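Local coordinates for sp1 protein (Swine acute diarrhea syndrome coronavirus, PDB 6LPA), which belongs to the alphacoronavirus nsp1 proteins, which are associated with host cell proliferation and immune evasion and probably suppress host gene expression, at residues A[7-12]-A[94-99]; A[43-48]-A[88-93]; A[59-64]-A[73-78]. All coordinates share one frame; numbering follows the deposited sequence.

Contact 1. Residues A[7-12]-A[94-99]; sequences TLAVAS and SNYVLE
Ser12 and Asn95 meet where the strand pair 7-11 and 96-99 gives way to loop, and Asn95 O is gripped there by two donors. Ser12 N reaches it at 2.9 Å from across the contact, and Ser94 OG reaches the same Asn95 O at 3.0 Å from within its own segment. The two donors come from opposite faces of the carbonyl plane, with Ser94 OG clearly above it. A chi1 of 82° sets this hydroxyl between its backbone N and carbonyl carbon, close to Ala11 CB as well. The ends of the segments have other polar partners: Asn95 ND2 bonds Asp13, and Thr7 OG1 bonds Glu100.

Along the strands the bonds come in pairs. Val10 N donates to Val97 O at 2.9 Å, and Val97 N returns a bond to Val10 O; Tyr96 CA also closes on Val10 O to 3.0 Å as a CA-H...O contact. Leu8 N to Glu99 O (3.0 Å) and Glu99 N to Leu8 O (3.2 Å) complete the ladder.

Side chains pack on both faces. Val10 and Glu99 cross at about a right angle, Val10 CG2 lying 3.5 Å from Glu99 CG. On the face of Ala9 and Leu98, Ala9 CB approaches Tyr96 CD2 obliquely at 3.7 Å.

With the N-to-C directions at 142°, this twisted antiparallel pair lies next to the seam where Ala9 and Ala11 bond Phe44, joining strand 6-11 to strand 42-46 and closing the six-stranded nsp1 beta-barrel.

Contact 2. Residues A[43-48]-A[88-93]; sequences RFVAFG and WLIPSN
The guanidinium of Arg43 lies flat beneath a carbonyl: Ser92 O sits 3.3 Å above its plane, over the centre of the group. Because the oxygen comes over a face, it is no hydrogen-bond partner of Arg43, although its negative dipole end would probably attract the positive charge. The N-H groups are used in other directions, NE toward Ser94 O and NH1 toward Lys40 O, and these bonds fix the rotation of the plane. A bend at chi2 (-66°) places CD, while CG packs against the side chain of Ser92, Arg43 CG to Ser92 CB being 3.7 Å.

Between these flanks the backbones form two antiparallel hydrogen-bonded pairs, Arg43 with Ile90 and Val45 with Trp88. Val45 N to Trp88 O measures 2.8 Å. This antiparallel strand pairing is part of the nsp1 beta-barrel, in which strand 42-46 also bonds strand 6-11, and strand 85-91 bonds strand 61-66.

At the far end the indole of Trp88 leans back over the partner chain. Its CE3 lies 3.3 Å from Val45 O, and its Trp88 CH2 corner meets Phe47 CD1 at 3.7 Å, the two side chains crossing obliquely; Phe78 adds an edge-to-face ring contact. On the same side of the sheet Val45 CG2 touches Ile90 CD1 at 3.8 Å. Phe44 and Leu89 occupy the reverse face, where Phe44 CB is 4.1 Å from Leu89 CD2 and the Phe44 ring also meets Phe101.

Contact 3. Residues A[59-64]-A[73-78]; sequences SDFVVA and AYIATF
Asp60 O accepts the hydrogen bond of Phe78 N at 2.7 Å, nearly in line with the carbonyl (C=O...N angle 173°), and Thr77 CA adds a CA-H...O contact to Asp60 O at 3.2 Å. Ala64 N to Tyr74 O, also 2.7 Å, lies at the other end, where Tyr74 N bonds Ala64 O in return; between the ends Val62 and Ala76 exchange two backbone bonds.

Two methyl groups lie over aromatic faces as CH-pi contacts. Thr77 CG2 stands 3.8 Å above the Phe61 ring plane, offset toward the rim; Ala64 CB stands 4.0 Å above that of Tyr74. A chi1 of 56° sets Tyr74 CG between its backbone N and carbonyl carbon; the hydroxyl bonds Glu66. Ala64 CB also meets Ala76 CB at 4.0 Å, while on the opposite face Ile75 CG2 touches Phe61 CD1 at 3.9 Å.

The second subunit borders this contact: its Arg83 forms a salt bridge with Asp60 OD1, and its Pro82 packs on Phe61. Asp60 OD2 accepts a hydrogen bond from Glu57 N. Strands 61-66 and 71-77, adjacent in sequence and antiparallel, form a beta hairpin within the nsp1 barrel.

All three contacts join strands of one mixed sheet, ordered 6-11, 96-104, 71-77, 61-66, 85-91, 42-46. Along the chain they are nested: contact 3 lies inside the loop closed by contact 2, which lies inside that closed by contact 1. Centres of contacts 1 and 2 are about 9 Å apart, those of 2 and 3 about 10 Å; both pairs touch, through Ala9 O and Phe44 N at 2.8 Å and through Leu89 N and Val63 O at 2.9 Å. Contacts 1 and 3 stand about 18 Å apart between centres, on opposite sides of the chain's centre. The backbone bonding of the two outermost strands to each other closes the sheet into a barrel.

Contact 1. Residues A[7-12]-A[94-99]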
loop_
_atom_site.group_PDB
_atom_site.type_symbol
_atom_site.label_atom_id
_atom_site.label_comp_id
_atom_site.label_asym_id
_atom_site.label_seq_id
_atom_site.Cartn_x
_atom_site.Cartn_y
_atom_site.Cartn_z
ATOM N N THR A 7 -3.781 7.153 21.292
ATOM C CA THR A 7 -3.149 6.209 22.197
ATOM C C THR A 7 -3.220 4.827 21.555
ATOM O O THR A 7 -4.311 4.307 21.287
ATOM C CB THR A 7 -3.809 6.227 23.574
ATOM O OG1 THR A 7 -3.759 7.560 24.097
ATOM C CG2 THR A 7 -3.069 5.303 24.525
ATOM N N LEU A 8 -2.056 4.258 21.271
ATOM C CA LEU A 8 -1.939 2.965 20.618
ATOM C C LEU A 8 -1.350 1.941 21.573
ATOM O O LEU A 8 -0.535 2.276 22.435
ATOM C CB LEU A 8 -1.051 3.064 19.375
ATOM C CG LEU A 8 -1.509 4.025 18.279
ATOM C CD1 LEU A 8 -0.472 4.080 17.166
ATOM C CD2 LEU A 8 -2.883 3.643 17.751
ATOM N N ALA A 9 -1.749 0.684 21.391
ATOM C CA ALA A 9 -1.203 -0.417 22.163
ATOM C C ALA A 9 0.073 -0.915 21.490
ATOM O O ALA A 9 0.018 -1.625 20.480
ATOM C CB ALA A 9 -2.230 -1.533 22.307
ATOM N N VAL A 10 1.218 -0.551 22.052
ATOM C CA VAL A 10 2.514 -0.905 21.482
ATOM C C VAL A 10 2.917 -2.280 21.987
ATOM O O VAL A 10 2.955 -2.521 23.201
ATOM C CB VAL A 10 3.572 0.141 21.845
ATOM C CG1 VAL A 10 4.959 -0.329 21.369
ATOM C CG2 VAL A 10 3.177 1.498 21.261
ATOM N N ALA A 11 3.230 -3.182 21.057
ATOM C CA ALA A 11 3.510 -4.558 21.427
ATOM C C ALA A 11 4.726 -4.618 22.342
ATOM O O ALA A 11 5.690 -3.873 22.161
ATOM C CB ALA A 11 3.731 -5.396 20.169
ATOM N N SER A 12 4.666 -5.501 23.351
ATOM C CA SER A 12 5.793 -5.650 24.263
ATOM C C SER A 12 6.198 -7.104 24.490
ATOM O O SER A 12 7.104 -7.354 25.293
ATOM C CB SER A 12 5.497 -4.992 25.623
ATOM O OG SER A 12 4.324 -5.536 26.170
ATOM N N SER A 94 -1.385 -9.386 21.577
ATOM C CA SER A 94 -0.169 -9.454 22.385
ATOM C C SER A 94 -0.236 -8.502 23.580
ATOM O O SER A 94 -1.025 -7.546 23.612
ATOM C CB SER A 94 1.058 -9.104 21.549
ATOM O OG SER A 94 1.196 -7.705 21.472
ATOM N N ASN A 95 0.624 -8.772 24.569
ATOM C CA ASN A 95 0.829 -7.841 25.669
ATOM C C ASN A 95 1.420 -6.554 25.120
ATOM O O ASN A 95 2.119 -6.550 24.102
ATOM C CB ASN A 95 1.757 -8.431 26.741
ATOM C CG ASN A 95 1.190 -9.702 27.374
ATOM O OD1 ASN A 95 -0.003 -9.778 27.669
ATOM N ND2 ASN A 95 2.044 -10.700 27.586
ATOM N N TYR A 96 1.131 -5.456 25.805
ATOM C CA TYR A 96 1.368 -4.141 25.240
ATOM C C TYR A 96 1.651 -3.174 26.369
ATOM O O TYR A 96 1.419 -3.472 27.543
ATOM C CB TYR A 96 0.158 -3.644 24.433
ATOM C CG TYR A 96 -1.098 -3.521 25.281
ATOM C CD1 TYR A 96 -1.882 -4.639 25.549
ATOM C CD2 TYR A 96 -1.494 -2.295 25.831
ATOM C CE1 TYR A 96 -3.019 -4.549 26.330
ATOM C CE2 TYR A 96 -2.653 -2.193 26.625
ATOM C CZ TYR A 96 -3.403 -3.331 26.867
ATOM O OH TYR A 96 -4.547 -3.286 27.636
ATOM N N VAL A 97 2.160 -2.009 25.982
ATOM C CA VAL A 97 2.204 -0.819 26.813
ATOM C C VAL A 97 1.587 0.312 25.997
ATOM O O VAL A 97 1.748 0.381 24.772
ATOM C CB VAL A 97 3.648 -0.466 27.258
ATOM C CG1 VAL A 97 4.264 -1.602 28.083
ATOM C CG2 VAL A 97 4.530 -0.138 26.064
ATOM N N LEU A 98 0.873 1.202 26.678
ATOM C CA LEU A 98 0.201 2.305 26.000
ATOM C C LEU A 98 1.171 3.447 25.739
ATOM O O LEU A 98 1.987 3.791 26.599
ATOM C CB LEU A 98 -0.985 2.783 26.837
ATOM C CG LEU A 98 -2.068 1.718 27.016
ATOM C CD1 LEU A 98 -3.223 2.182 27.931
ATOM C CD2 LEU A 98 -2.592 1.305 25.650
ATOM N N GLU A 99 1.094 4.021 24.532
ATOM C CA GLU A 99 1.987 5.095 24.114
ATOM C C GLU A 99 1.244 6.067 23.210
ATOM O O GLU A 99 0.250 5.719 22.571
ATOM C CB GLU A 99 3.229 4.584 23.362
ATOM C CG GLU A 99 3.983 3.443 24.007
ATOM C CD GLU A 99 4.755 3.883 25.214
ATOM O OE1 GLU A 99 4.676 5.085 25.552
ATOM O OE2 GLU A 99 5.446 3.035 25.816
#

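Contact 2. Residues A[43-48]-A[88-93]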
loop_
_atom_site.group_PDB
_atom_site.type_symbol
_atom_site.label_atom_id
_atom_site.label_comp_id
_atom_site.label_asym_id
_atom_site.label_seq_id
_atom_site.Cartn_x
_atom_site.Cartn_y
_atom_site.Cartn_z
ATOM N N ARG A 43 -2.027 -3.931 17.386
ATOM C CA ARG A 43 -0.801 -3.619 18.113
ATOM C C ARG A 43 0.158 -2.864 17.207
ATOM O O ARG A 43 0.292 -3.187 16.027
ATOM C CB ARG A 43 -0.102 -4.877 18.658
ATOM C CG ARG A 43 -0.936 -5.666 19.671
ATOM C CD ARG A 43 -1.187 -4.899 21.006
ATOM N NE ARG A 43 -2.059 -5.695 21.869
ATOM C CZ ARG A 43 -3.389 -5.600 21.892
ATOM N NH1 ARG A 43 -4.017 -4.718 21.124
ATOM N NH2 ARG A 43 -4.097 -6.376 22.695
ATOM N N PHE A 44 0.811 -1.839 17.755
ATOM C CA PHE A 44 1.822 -1.126 16.996
ATOM C C PHE A 44 3.150 -1.868 17.073
ATOM O O PHE A 44 3.649 -2.159 18.164
ATOM C CB PHE A 44 2.008 0.299 17.506
ATOM C CG PHE A 44 3.143 1.028 16.822
ATOM C CD1 PHE A 44 2.922 1.727 15.647
ATOM C CD2 PHE A 44 4.427 1.003 17.348
ATOM C CE1 PHE A 44 3.969 2.392 15.019
ATOM C CE2 PHE A 44 5.465 1.659 16.737
ATOM C CZ PHE A 44 5.244 2.351 15.568
ATOM N N VAL A 45 3.747 -2.121 15.917
ATOM C CA VAL A 45 4.989 -2.856 15.818
ATOM C C VAL A 45 5.953 -1.927 15.107
ATOM O O VAL A 45 5.724 -1.556 13.950
ATOM C CB VAL A 45 4.807 -4.177 15.063
ATOM C CG1 VAL A 45 6.099 -5.002 15.067
ATOM C CG2 VAL A 45 3.629 -4.944 15.661
ATOM N N ALA A 46 7.008 -1.521 15.807
ATOM C CA ALA A 46 7.986 -0.615 15.229
ATOM C C ALA A 46 8.715 -1.285 14.068
ATOM O O ALA A 46 8.908 -2.506 14.041
ATOM C CB ALA A 46 8.994 -0.177 16.293
ATOM N N PHE A 47 9.125 -0.478 13.099
ATOM C CA PHE A 47 9.981 -1.000 12.049
ATOM C C PHE A 47 11.309 -1.427 12.659
ATOM O O PHE A 47 11.907 -0.689 13.453
ATOM C CB PHE A 47 10.225 0.036 10.958
ATOM C CG PHE A 47 11.136 -0.467 9.865
ATOM C CD1 PHE A 47 10.631 -1.256 8.836
ATOM C CD2 PHE A 47 12.508 -0.229 9.913
ATOM C CE1 PHE A 47 11.453 -1.767 7.845
ATOM C CE2 PHE A 47 13.335 -0.707 8.912
ATOM C CZ PHE A 47 12.805 -1.498 7.873
ATOM N N GLY A 48 11.777 -2.609 12.271
ATOM C CA GLY A 48 12.909 -3.243 12.905
ATOM C C GLY A 48 12.528 -4.415 13.772
ATOM O O GLY A 48 13.381 -5.267 14.049
ATOM N N TRP A 88 3.891 -0.547 12.007
ATOM C CA TRP A 88 2.582 -0.994 11.553
ATOM C C TRP A 88 1.639 -1.133 12.738
ATOM O O TRP A 88 2.062 -1.332 13.878
ATOM C CB TRP A 88 2.647 -2.345 10.836
ATOM C CG TRP A 88 3.693 -2.475 9.767
ATOM C CD1 TRP A 88 3.516 -2.313 8.421
ATOM C CD2 TRP A 88 5.074 -2.841 9.954
ATOM N NE1 TRP A 88 4.712 -2.553 7.758
ATOM C CE2 TRP A 88 5.681 -2.871 8.675
ATOM C CE3 TRP A 88 5.856 -3.138 11.078
ATOM C CZ2 TRP A 88 7.038 -3.181 8.492
ATOM C CZ3 TRP A 88 7.217 -3.440 10.896
ATOM C CH2 TRP A 88 7.787 -3.472 9.607
ATOM N N LEU A 89 0.344 -1.057 12.444
ATOM C CA LEU A 89 -0.705 -1.504 13.351
ATOM C C LEU A 89 -1.265 -2.787 12.765
ATOM O O LEU A 89 -1.716 -2.799 11.612
ATOM C CB LEU A 89 -1.802 -0.450 13.506
ATOM C CG LEU A 89 -1.530 0.707 14.461
ATOM C CD1 LEU A 89 -2.444 1.884 14.117
ATOM C CD2 LEU A 89 -1.759 0.233 15.905
ATOM N N ILE A 90 -1.215 -3.859 13.548
ATOM C CA ILE A 90 -1.534 -5.203 13.086
ATOM C C ILE A 90 -2.478 -5.849 14.086
ATOM O O ILE A 90 -2.200 -5.831 15.299
ATOM C CB ILE A 90 -0.264 -6.064 12.931
ATOM C CG1 ILE A 90 0.870 -5.261 12.269
ATOM C CG2 ILE A 90 -0.588 -7.338 12.170
ATOM C CD1 ILE A 90 2.233 -5.968 12.258
ATOM N N PRO A 91 -3.564 -6.468 13.627
ATOM C CA PRO A 91 -4.457 -7.177 14.557
ATOM C C PRO A 91 -3.672 -8.204 15.356
ATOM O O PRO A 91 -2.989 -9.069 14.797
ATOM C CB PRO A 91 -5.499 -7.819 13.630
ATOM C CG PRO A 91 -5.521 -6.922 12.418
ATOM C CD PRO A 91 -4.069 -6.492 12.242
ATOM N N SER A 92 -3.735 -8.066 16.679
ATOM C CA SER A 92 -2.982 -8.919 17.584
ATOM C C SER A 92 -3.515 -8.737 18.995
ATOM O O SER A 92 -3.935 -7.639 19.374
ATOM C CB SER A 92 -1.483 -8.589 17.546
ATOM O OG SER A 92 -0.820 -9.312 18.561
ATOM N N ASN A 93 -3.475 -9.819 19.768
ATOM C CA ASN A 93 -3.790 -9.797 21.190
ATOM C C ASN A 93 -2.542 -9.826 22.079
ATOM O O ASN A 93 -2.629 -10.251 23.236
ATOM C CB ASN A 93 -4.716 -10.971 21.529
ATOM C CG ASN A 93 -6.128 -10.791 20.962
ATOM O OD1 ASN A 93 -6.685 -9.693 20.993
ATOM N ND2 ASN A 93 -6.692 -11.867 20.411
#

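Contact 3. Residues A[59-64]-A[73-78]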
loop_
_atom_site.group_PDB
_atom_site.type_symbol
_atom_site.label_atom_id
_atom_site.label_comp_id
_atom_site.label_asym_id
_atom_site.label_seq_id
_atom_site.Cartn_x
_atom_site.Cartn_y
_atom_site.Cartn_z
ATOM N N SER A 59 2.755 -10.513 1.845
ATOM C CA SER A 59 1.638 -10.103 1.002
ATOM C C SER A 59 0.417 -9.652 1.798
ATOM O O SER A 59 -0.521 -9.102 1.208
ATOM C CB SER A 59 1.243 -11.262 0.093
ATOM O OG SER A 59 1.051 -12.416 0.885
ATOM N N ASP A 60 0.387 -9.876 3.108
ATOM C CA ASP A 60 -0.808 -9.551 3.882
ATOM C C ASP A 60 -0.918 -8.048 4.094
ATOM O O ASP A 60 0.077 -7.361 4.335
ATOM C CB ASP A 60 -0.780 -10.272 5.231
ATOM C CG ASP A 60 -1.124 -11.747 5.105
ATOM O OD1 ASP A 60 -1.935 -12.085 4.217
ATOM O OD2 ASP A 60 -0.563 -12.563 5.867
ATOM N N PHE A 61 -2.139 -7.542 4.018
ATOM C CA PHE A 61 -2.385 -6.129 4.239
ATOM C C PHE A 61 -2.495 -5.829 5.728
ATOM O O PHE A 61 -3.229 -6.501 6.460
ATOM C CB PHE A 61 -3.657 -5.694 3.519
ATOM C CG PHE A 61 -3.461 -5.511 2.055
ATOM C CD1 PHE A 61 -2.801 -4.391 1.571
ATOM C CD2 PHE A 61 -3.882 -6.478 1.161
ATOM C CE1 PHE A 61 -2.599 -4.230 0.210
ATOM C CE2 PHE A 61 -3.675 -6.322 -0.199
ATOM C CZ PHE A 61 -3.043 -5.195 -0.673
ATOM N N VAL A 62 -1.742 -4.829 6.169
ATOM C CA VAL A 62 -1.853 -4.286 7.517
ATOM C C VAL A 62 -1.978 -2.772 7.377
ATOM O O VAL A 62 -2.101 -2.259 6.256
ATOM C CB VAL A 62 -0.644 -4.707 8.376
ATOM C CG1 VAL A 62 -0.555 -6.233 8.460
ATOM C CG2 VAL A 62 0.633 -4.187 7.779
ATOM N N VAL A 63 -1.986 -2.041 8.496
ATOM C CA VAL A 63 -1.883 -0.585 8.472
ATOM C C VAL A 63 -0.420 -0.226 8.648
ATOM O O VAL A 63 0.244 -0.732 9.564
ATOM C CB VAL A 63 -2.755 0.075 9.559
ATOM C CG1 VAL A 63 -2.378 1.546 9.736
ATOM C CG2 VAL A 63 -4.241 -0.039 9.195
ATOM N N ALA A 64 0.100 0.594 7.743
ATOM C CA ALA A 64 1.460 1.102 7.832
ATOM C C ALA A 64 1.411 2.542 8.328
ATOM O O ALA A 64 0.407 3.234 8.166
ATOM C CB ALA A 64 2.180 1.030 6.477
ATOM N N ALA A 73 -1.063 7.182 8.415
ATOM C CA ALA A 73 -1.418 5.775 8.423
ATOM C C ALA A 73 -2.195 5.428 7.161
ATOM O O ALA A 73 -3.046 6.203 6.718
ATOM C CB ALA A 73 -2.251 5.442 9.659
ATOM N N TYR A 74 -1.908 4.260 6.591
ATOM C CA TYR A 74 -2.601 3.823 5.386
ATOM C C TYR A 74 -2.486 2.313 5.314
ATOM O O TYR A 74 -1.681 1.703 6.016
ATOM C CB TYR A 74 -2.018 4.481 4.134
ATOM C CG TYR A 74 -0.528 4.254 3.969
ATOM C CD1 TYR A 74 0.390 5.032 4.664
ATOM C CD2 TYR A 74 -0.040 3.279 3.111
ATOM C CE1 TYR A 74 1.745 4.836 4.524
ATOM C CE2 TYR A 74 1.331 3.069 2.964
ATOM C CZ TYR A 74 2.213 3.855 3.669
ATOM O OH TYR A 74 3.573 3.673 3.543
ATOM N N ILE A 75 -3.292 1.719 4.457
ATOM C CA ILE A 75 -3.294 0.272 4.282
ATOM C C ILE A 75 -2.228 -0.095 3.262
ATOM O O ILE A 75 -2.104 0.550 2.218
ATOM C CB ILE A 75 -4.693 -0.220 3.869
ATOM C CG1 ILE A 75 -5.681 0.120 4.967
ATOM C CG2 ILE A 75 -4.695 -1.723 3.618
ATOM C CD1 ILE A 75 -7.107 -0.377 4.703
ATOM N N ALA A 76 -1.432 -1.110 3.586
ATOM C CA ALA A 76 -0.277 -1.527 2.798
ATOM C C ALA A 76 0.075 -2.960 3.176
ATOM O O ALA A 76 -0.298 -3.442 4.254
ATOM C CB ALA A 76 0.926 -0.592 3.022
ATOM N N THR A 77 0.776 -3.654 2.275
ATOM C CA THR A 77 1.254 -4.986 2.621
ATOM C C THR A 77 2.314 -4.885 3.707
ATOM O O THR A 77 3.070 -3.911 3.770
ATOM C CB THR A 77 1.851 -5.722 1.406
ATOM O OG1 THR A 77 2.952 -4.970 0.866
ATOM C CG2 THR A 77 0.773 -5.962 0.317
ATOM N N PHE A 78 2.383 -5.931 4.541
ATOM C CA PHE A 78 3.368 -5.986 5.617
ATOM C C PHE A 78 4.786 -5.913 5.060
ATOM O O PHE A 78 5.683 -5.341 5.697
ATOM C CB PHE A 78 3.135 -7.269 6.435
ATOM C CG PHE A 78 3.964 -7.389 7.696
ATOM C CD1 PHE A 78 4.254 -6.278 8.496
ATOM C CD2 PHE A 78 4.428 -8.641 8.105
ATOM C CE1 PHE A 78 5.033 -6.422 9.673
ATOM C CE2 PHE A 78 5.186 -8.790 9.256
ATOM C CZ PHE A 78 5.487 -7.679 10.052
#